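Local atomic coordinates of acetyl-CoA acetyltransferase (Bacillus anthracis, PDB entry 3SS6), a protein that probably catalyses the thiolase reaction, condensing two molecules of acetyl-CoA to acetoacetyl-CoA or cleaving the product in reverse. Residues 180-183 against 184-188; 323-326 against 327-331. All coordinates share one frame; numbering follows the deposited sequence.

Contact 1 (180-183 against 184-188); sequences VALR and SHTLA. With SO4 (sulfate ion), chain D.
On helix 174-194 of the thiolase N-terminal family region, R183 and L187 meet one turn apart, and the methyl CD1 of L187 sits over the centre of one face of the R183 guanidinium, 3.5 Å from CZ. The R183 chain, with CG opposite its backbone N (chi1 176°), runs extended to NE, while L187 CG turns beside its own N (chi1 -64°), and the two side chains cross; R183 CG also passes 3.6 Å from L187 CD1. A sulfate ion, probably from the crystallisation liquor, lies at the guanidinium edge. R183 NH2 donates to its O3 at 3.1 Å, while NE makes weak bonds to O2 and O3; NH2 also donates to the carbonyl of V339, and NH1 weakly to that of N340. One residue before L187, T186 donates through OG1 to L182 O, one turn back, at 2.8 Å, from 42° above the carbonyl plane. The same oxygen accepts T186 N at 2.9 Å. L187 N bonds R183 O, H185 N bonds A181 O, and S184 N bonds V180 O. On the buried side, the H185 ring brings CD2 edge-on to A181 O at 3.4 Å, and its ND1 accepts from the backbone N of R222. S184 OG is bonded to E319 and to the backbone N of S344 and G347, tying the helix to these loops and to helix 345-348. L187 CD1 thus covers one guanidinium face while sulfate and carbonyls accept from its N-H groups, which probably fixes its rotation; L182 O takes two donors from one residue.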
loop_
_atom_site.group_PDB
_atom_site.type_symbol
_atom_site.label_atom_id
_atom_site.label_comp_id
_atom_site.label_asym_id
_atom_site.label_seq_id
_atom_site.Cartn_x
_atom_site.Cartn_y
_atom_site.Cartn_z
ATOM N N VAL A 180 -7.874 -15.525 37.549
ATOM C CA VAL A 180 -7.739 -16.519 36.491
ATOM C C VAL A 180 -6.498 -16.229 35.653
ATOM O O VAL A 180 -5.762 -17.148 35.281
ATOM C CB VAL A 180 -8.993 -16.567 35.599
ATOM C CG1 VAL A 180 -8.697 -17.281 34.278
ATOM C CG2 VAL A 180 -10.120 -17.264 36.347
ATOM N N ALA A 181 -6.254 -14.951 35.371
ATOM C CA ALA A 181 -5.086 -14.567 34.571
ATOM C C ALA A 181 -3.785 -14.936 35.281
ATOM O O ALA A 181 -2.865 -15.492 34.665
ATOM C CB ALA A 181 -5.113 -13.077 34.255
ATOM N N LEU A 182 -3.705 -14.626 36.574
ATOM C CA LEU A 182 -2.506 -14.936 37.340
ATOM C C LEU A 182 -2.301 -16.444 37.404
ATOM O O LEU A 182 -1.175 -16.937 37.290
ATOM C CB LEU A 182 -2.583 -14.339 38.748
ATOM C CG LEU A 182 -1.405 -14.658 39.664
ATOM C CD1 LEU A 182 -0.082 -14.146 39.075
ATOM C CD2 LEU A 182 -1.664 -14.060 41.044
ATOM N N ARG A 183 -3.398 -17.168 37.589
ATOM C CA ARG A 183 -3.362 -18.621 37.629
ATOM C C ARG A 183 -2.814 -19.178 36.323
ATOM O O ARG A 183 -1.999 -20.108 36.324
ATOM C CB ARG A 183 -4.773 -19.161 37.858
ATOM C CG ARG A 183 -4.891 -20.667 37.832
ATOM C CD ARG A 183 -6.342 -21.078 38.010
ATOM N NE ARG A 183 -6.505 -22.529 38.118
ATOM C CZ ARG A 183 -6.659 -23.350 37.085
ATOM N NH1 ARG A 183 -6.660 -22.877 35.842
ATOM N NH2 ARG A 183 -6.803 -24.655 37.301
ATOM N N SER A 184 -3.254 -18.596 35.211
ATOM C CA SER A 184 -2.865 -19.081 33.892
ATOM C C SER A 184 -1.352 -18.993 33.705
ATOM O O SER A 184 -0.712 -19.955 33.271
ATOM C CB SER A 184 -3.610 -18.300 32.796
ATOM O OG SER A 184 -3.604 -19.010 31.566
ATOM N N HIS A 185 -0.768 -17.853 34.061
ATOM C CA HIS A 185 0.681 -17.709 33.966
ATOM C C HIS A 185 1.389 -18.603 34.970
ATOM O O HIS A 185 2.385 -19.243 34.644
ATOM C CB HIS A 185 1.099 -16.259 34.208
ATOM C CG HIS A 185 0.827 -15.357 33.049
ATOM N ND1 HIS A 185 1.769 -15.091 32.081
ATOM C CD2 HIS A 185 -0.281 -14.654 32.704
ATOM C CE1 HIS A 185 1.253 -14.269 31.182
ATOM N NE2 HIS A 185 0.012 -13.987 31.538
ATOM N N THR A 186 0.874 -18.634 36.195
ATOM C CA THR A 186 1.545 -19.358 37.273
ATOM C C THR A 186 1.630 -20.858 36.985
ATOM O O THR A 186 2.699 -21.478 37.146
ATOM C CB THR A 186 0.855 -19.126 38.629
ATOM O OG1 THR A 186 0.919 -17.733 38.971
ATOM C CG2 THR A 186 1.561 -19.923 39.727
ATOM N N LEU A 187 0.507 -21.439 36.569
ATOM C CA LEU A 187 0.460 -22.866 36.270
ATOM C C LEU A 187 1.283 -23.211 35.028
ATOM O O LEU A 187 1.931 -24.261 34.988
ATOM C CB LEU A 187 -0.985 -23.354 36.127
ATOM C CG LEU A 187 -1.799 -23.247 37.423
ATOM C CD1 LEU A 187 -3.224 -23.744 37.197
ATOM C CD2 LEU A 187 -1.140 -24.035 38.553
ATOM N N ALA A 188 1.276 -22.325 34.029
ATOM C CA ALA A 188 2.098 -22.537 32.835
ATOM C C ALA A 188 3.583 -22.543 33.201
ATOM O O ALA A 188 4.322 -23.443 32.792
ATOM C CB ALA A 188 1.801 -21.477 31.756
HETATM S S SO4 D . -7.307 -24.224 41.154
HETATM O O1 SO4 D . -7.423 -24.830 42.478
HETATM O O2 SO4 D . -6.823 -22.852 41.286
HETATM O O3 SO4 D . -6.372 -25.003 40.346
HETATM O O4 SO4 D . -8.617 -24.214 40.512
#

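Contact 2 (323-326 against 327-331); sequences AQYL and AVEKE
A327, first of the second segment, packs its methyl CB 3.6 Å from Q324 O, while its N bonds A323 O one turn back; the same methyl faces L166 and Y170 of helix 159-170. V328 comes next, its N reaching Q324 O in a long backbone bond of 3.3 Å. Its CG2 runs alongside the Q324 side chain and stands 4.1 Å from NE2, the two side chains pointing the same way; the bend at chi2 (-92°) turns that amide, whose OE1 accepts from the backbone N of A320. All of this belongs to helix 322-332, in the thiolase C-terminal family region, and its i to i+4 spacing brings the next pair together. At E329 the backbone N bonds Y325 O, and the side chain, fully extended beyond CG, carries OE1 to the phenol: Y325 OH donates to E329 OE1 at 2.7 Å. The hydroxyl comes to the anti side of the carboxylate, 24° out of its plane, and OE1 also lies at the ring edge, 3.2 Å from CE2. Ring and carboxylate planes stand nearly perpendicular, 85° apart. R336 NE makes a salt bridge to the same OE1, so a hydroxyl and a guanidinium share one oxygen, which probably favours the ionised acid. OE2 lies 3.9 Å from L326 CD2, the two side chains running alongside. K330 then bonds L326 O through its N and lays CG 3.2 Å from that oxygen, before NZ leaves to a salt bridge with E176 of helix 174-194.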
loop_
_atom_site.group_PDB
_atom_site.type_symbol
_atom_site.label_atom_id
_atom_site.label_comp_id
_atom_site.label_asym_id
_atom_site.label_seq_id
_atom_site.Cartn_x
_atom_site.Cartn_y
_atom_site.Cartn_z
ATOM N N ALA A 323 -12.524 -13.543 31.291
ATOM C CA ALA A 323 -13.946 -13.306 31.508
ATOM C C ALA A 323 -14.777 -14.334 30.757
ATOM O O ALA A 323 -15.807 -14.800 31.243
ATOM C CB ALA A 323 -14.327 -11.911 31.047
ATOM N N GLN A 324 -14.336 -14.658 29.548
ATOM C CA GLN A 324 -15.057 -15.619 28.727
ATOM C C GLN A 324 -14.980 -16.998 29.360
ATOM O O GLN A 324 -15.988 -17.711 29.459
ATOM C CB GLN A 324 -14.487 -15.615 27.305
ATOM C CG GLN A 324 -14.860 -16.821 26.483
ATOM C CD GLN A 324 -13.838 -17.943 26.565
ATOM O OE1 GLN A 324 -12.629 -17.706 26.688
ATOM N NE2 GLN A 324 -14.323 -19.178 26.488
ATOM N N TYR A 325 -13.786 -17.376 29.811
ATOM C CA TYR A 325 -13.634 -18.637 30.523
ATOM C C TYR A 325 -14.551 -18.671 31.759
ATOM O O TYR A 325 -15.243 -19.662 32.025
ATOM C CB TYR A 325 -12.178 -18.899 30.952
ATOM C CG TYR A 325 -12.191 -20.012 31.960
ATOM C CD1 TYR A 325 -12.367 -21.324 31.550
ATOM C CD2 TYR A 325 -12.146 -19.746 33.325
ATOM C CE1 TYR A 325 -12.462 -22.352 32.464
ATOM C CE2 TYR A 325 -12.234 -20.778 34.253
ATOM C CZ TYR A 325 -12.398 -22.075 33.808
ATOM O OH TYR A 325 -12.497 -23.109 34.709
ATOM N N LEU A 326 -14.550 -17.584 32.523
ATOM C CA LEU A 326 -15.347 -17.518 33.745
ATOM C C LEU A 326 -16.840 -17.701 33.481
ATOM O O LEU A 326 -17.537 -18.339 34.273
ATOM C CB LEU A 326 -15.069 -16.216 34.498
ATOM C CG LEU A 326 -13.730 -16.235 35.246
ATOM C CD1 LEU A 326 -13.215 -14.822 35.495
ATOM C CD2 LEU A 326 -13.877 -16.990 36.569
ATOM N N ALA A 327 -17.329 -17.162 32.364
ATOM C CA ALA A 327 -18.737 -17.338 32.014
ATOM C C ALA A 327 -19.044 -18.816 31.800
ATOM O O ALA A 327 -20.065 -19.316 32.266
ATOM C CB ALA A 327 -19.099 -16.526 30.769
ATOM N N VAL A 328 -18.162 -19.512 31.094
ATOM C CA VAL A 328 -18.331 -20.950 30.878
ATOM C C VAL A 328 -18.268 -21.708 32.201
ATOM O O VAL A 328 -19.103 -22.567 32.473
ATOM C CB VAL A 328 -17.264 -21.510 29.921
ATOM C CG1 VAL A 328 -17.377 -23.019 29.817
ATOM C CG2 VAL A 328 -17.420 -20.880 28.537
ATOM N N GLU A 329 -17.277 -21.380 33.024
ATOM C CA GLU A 329 -17.149 -22.009 34.342
ATOM C C GLU A 329 -18.413 -21.856 35.194
ATOM O O GLU A 329 -18.880 -22.813 35.814
ATOM C CB GLU A 329 -15.941 -21.449 35.090
ATOM C CG GLU A 329 -15.729 -22.094 36.456
ATOM C CD GLU A 329 -14.536 -21.521 37.186
ATOM O OE1 GLU A 329 -13.414 -22.020 36.965
ATOM O OE2 GLU A 329 -14.732 -20.571 37.979
ATOM N N LYS A 330 -18.961 -20.645 35.229
ATOM C CA LYS A 330 -20.182 -20.377 35.979
ATOM C C LYS A 330 -21.392 -21.084 35.386
ATOM O O LYS A 330 -22.202 -21.650 36.117
ATOM C CB LYS A 330 -20.433 -18.869 36.068
ATOM C CG LYS A 330 -19.370 -18.133 36.882
ATOM C CD LYS A 330 -19.528 -16.625 36.788
ATOM C CE LYS A 330 -18.413 -15.903 37.527
ATOM N NZ LYS A 330 -18.382 -16.254 38.970
ATOM N N GLU A 331 -21.505 -21.065 34.061
ATOM C CA GLU A 331 -22.655 -21.666 33.393
ATOM C C GLU A 331 -22.723 -23.177 33.621
ATOM O O GLU A 331 -23.796 -23.727 33.891
ATOM C CB GLU A 331 -22.627 -21.343 31.896
ATOM C CG GLU A 331 -23.751 -21.988 31.100
ATOM C CD GLU A 331 -25.127 -21.508 31.513
ATOM O OE1 GLU A 331 -25.298 -20.298 31.779
ATOM O OE2 GLU A 331 -26.045 -22.349 31.577
#

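Overall arrangement
Contacts 1 and 2 lie on two helices that pack against each other, although they are far apart in sequence and fall in the two different thiolase family regions. Their centres are about 16 Å apart, and they touch where V180 CG2 meets L326 CD2 at 3.8 Å, a nonpolar meeting; K330 of contact 2 adds a salt bridge to E176, on the helix of contact 1. E319 is hydrogen-bonded to S184 of contact 1 and packs against Y325 of contact 2. The V339 carbonyl accepts from R183, and Y325 touches V339. Each contact centre lies about 18 Å from the centre of the chain. R183, which holds the sulfate, packs on R336, the salt-bridge partner of E329.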